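Local coordinates for fructose transport system repressor FruR (Pseudomonas putida, PDB 3O74), which probably binds DNA in a sequence-specific way as a dual repressor and activator of transcription, with fructose 1-phosphate as its preferred effector, at residues C59-V64 / G82-A87. Residues are numbered along the deposited sequence; the frame is centred on the assembly and turned at random.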
loop_
_atom_site.group_PDB
_atom_site.type_symbol
_atom_site.label_atom_id
_atom_site.label_comp_id
_atom_site.label_asym_id
_atom_site.label_seq_id
_atom_site.Cartn_x
_atom_site.Cartn_y
_atom_site.Cartn_z
ATOM N N CYS B 59 16.906 3.932 17.957
ATOM C CA CYS B 59 15.521 3.561 18.207
ATOM C C CYS B 59 15.452 2.612 19.402
ATOM O O CYS B 59 16.362 1.817 19.620
ATOM C CB CYS B 59 14.891 2.917 16.969
ATOM S SG CYS B 59 14.728 4.031 15.554
ATOM N N ASP B 60 14.376 2.702 20.176
ATOM C CA ASP B 60 14.235 1.899 21.388
ATOM C C ASP B 60 14.007 0.421 21.086
ATOM O O ASP B 60 14.363 -0.451 21.880
ATOM C CB ASP B 60 13.105 2.446 22.261
ATOM C CG ASP B 60 13.407 3.828 22.805
ATOM O OD1 ASP B 60 14.555 4.293 22.640
ATOM O OD2 ASP B 60 12.497 4.444 23.400
ATOM N N ALA B 61 13.410 0.142 19.934
ATOM C CA ALA B 61 13.236 -1.230 19.479
ATOM C C ALA B 61 13.098 -1.245 17.968
ATOM O O ALA B 61 12.742 -0.235 17.361
ATOM C CB ALA B 61 12.021 -1.873 20.137
ATOM N N LEU B 62 13.380 -2.392 17.365
ATOM C CA LEU B 62 13.326 -2.513 15.914
ATOM C C LEU B 62 12.423 -3.667 15.504
ATOM O O LEU B 62 12.649 -4.822 15.891
ATOM C CB LEU B 62 14.734 -2.713 15.348
ATOM C CG LEU B 62 14.920 -2.905 13.844
ATOM C CD1 LEU B 62 14.380 -1.704 13.060
ATOM C CD2 LEU B 62 16.390 -3.134 13.535
ATOM N N PHE B 63 11.381 -3.341 14.745
ATOM C CA PHE B 63 10.554 -4.353 14.108
ATOM C C PHE B 63 11.164 -4.641 12.750
ATOM O O PHE B 63 11.641 -3.726 12.071
ATOM C CB PHE B 63 9.120 -3.854 13.923
ATOM C CG PHE B 63 8.435 -3.483 15.204
ATOM C CD1 PHE B 63 8.024 -4.463 16.095
ATOM C CD2 PHE B 63 8.188 -2.151 15.516
ATOM C CE1 PHE B 63 7.385 -4.119 17.284
ATOM C CE2 PHE B 63 7.551 -1.807 16.688
ATOM C CZ PHE B 63 7.152 -2.787 17.575
ATOM N N VAL B 64 11.144 -5.899 12.331
ATOM C CA VAL B 64 11.745 -6.223 11.045
ATOM C C VAL B 64 11.135 -7.442 10.357
ATOM O O VAL B 64 10.916 -8.479 10.977
ATOM C CB VAL B 64 13.291 -6.393 11.171
ATOM C CG1 VAL B 64 13.642 -7.495 12.164
ATOM C CG2 VAL B 64 13.921 -6.670 9.814
ATOM N N GLY B 82 22.091 -4.511 23.140
ATOM C CA GLY B 82 20.962 -4.034 23.921
ATOM C C GLY B 82 19.719 -3.620 23.152
ATOM O O GLY B 82 18.755 -3.141 23.752
ATOM N N LEU B 83 19.728 -3.791 21.834
ATOM C CA LEU B 83 18.560 -3.443 21.026
ATOM C C LEU B 83 17.552 -4.588 20.952
ATOM O O LEU B 83 17.884 -5.684 20.503
ATOM C CB LEU B 83 18.977 -3.034 19.610
ATOM C CG LEU B 83 17.842 -2.674 18.645
ATOM C CD1 LEU B 83 16.996 -1.536 19.194
ATOM C CD2 LEU B 83 18.388 -2.315 17.273
ATOM N N PRO B 84 16.315 -4.339 21.405
ATOM C CA PRO B 84 15.235 -5.313 21.240
ATOM C C PRO B 84 14.851 -5.441 19.774
ATOM O O PRO B 84 14.537 -4.433 19.137
ATOM C CB PRO B 84 14.075 -4.690 22.023
ATOM C CG PRO B 84 14.710 -3.694 22.944
ATOM C CD PRO B 84 15.901 -3.180 22.210
ATOM N N VAL B 85 14.879 -6.662 19.248
ATOM C CA VAL B 85 14.507 -6.906 17.860
ATOM C C VAL B 85 13.276 -7.798 17.806
ATOM O O VAL B 85 13.290 -8.923 18.309
ATOM C CB VAL B 85 15.659 -7.567 17.074
ATOM C CG1 VAL B 85 15.226 -7.878 15.648
ATOM C CG2 VAL B 85 16.891 -6.675 17.077
ATOM N N ILE B 86 12.205 -7.286 17.211
ATOM C CA ILE B 86 10.971 -8.051 17.075
ATOM C C ILE B 86 10.706 -8.351 15.610
ATOM O O ILE B 86 10.487 -7.437 14.815
ATOM C CB ILE B 86 9.765 -7.295 17.657
ATOM C CG1 ILE B 86 10.051 -6.855 19.091
ATOM C CG2 ILE B 86 8.510 -8.164 17.593
ATOM C CD1 ILE B 86 10.282 -8.012 20.040
ATOM N N ALA B 87 10.732 -9.631 15.248
ATOM C CA ALA B 87 10.446 -10.031 13.873
ATOM C C ALA B 87 8.952 -9.955 13.596
ATOM O O ALA B 87 8.135 -10.247 14.465
ATOM C CB ALA B 87 10.979 -11.439 13.589
#
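In Val64, CG1 stands between the backbone N and the carbonyl carbon (chi1 59°), whereas CG1 of Val85 is anti to its backbone N (chi1 177°). These rotations bring the two methyls together, Val64 CG1 lying 3.8 Å from Val85 CG1, although they are not bridge partners, Val64 pairing with Ala87 and Val85 with Leu62 on neighbouring parallel strands. Leu62 belongs to the same face of the sheet, which helix 44-56 covers through Phe54 and Glu47. On the other face Phe63 and Ile86 lie side by side and point the same way; the ring atom Phe63 CD1 lies 3.7 Å from Ile86 CB, and Ala245 of helix 234-250 touches the Phe63 side chain.

Between the faces the backbones are joined as parallel strands require, one residue bonding to two on the partner. Leu62 N donates to Pro84 O (2.9 Å) in a nearly straight bond, and Leu62 O receives Ile86 N at 2.8 Å. Ile86 O then accepts Val64 N at 3.0 Å, a more bent bond (147° at the hydrogen), with the donor out of the carbonyl plane. The same oxygen also receives a CA-H...O contact from Phe63 CA.

Before the strands pair, Leu83 turns a methyl toward residues 59-61, Leu83 CD1 lying 3.4 Å from Cys59 O, while the Pro84 ring lays its CD 3.1 Å from Asp60 O. The carboxylate of Asp60 is engaged by the chain start, with Thr2 N bonded to OD1. Upstream of Leu83, Gly82 is the C-prime residue of the Schellman motif ending helix 74-80. Strand 61-64, that helix and strand 85-88 thus make a beta-alpha-beta crossover unit within the periplasmic-binding-protein-like fold of LacI-family regulators.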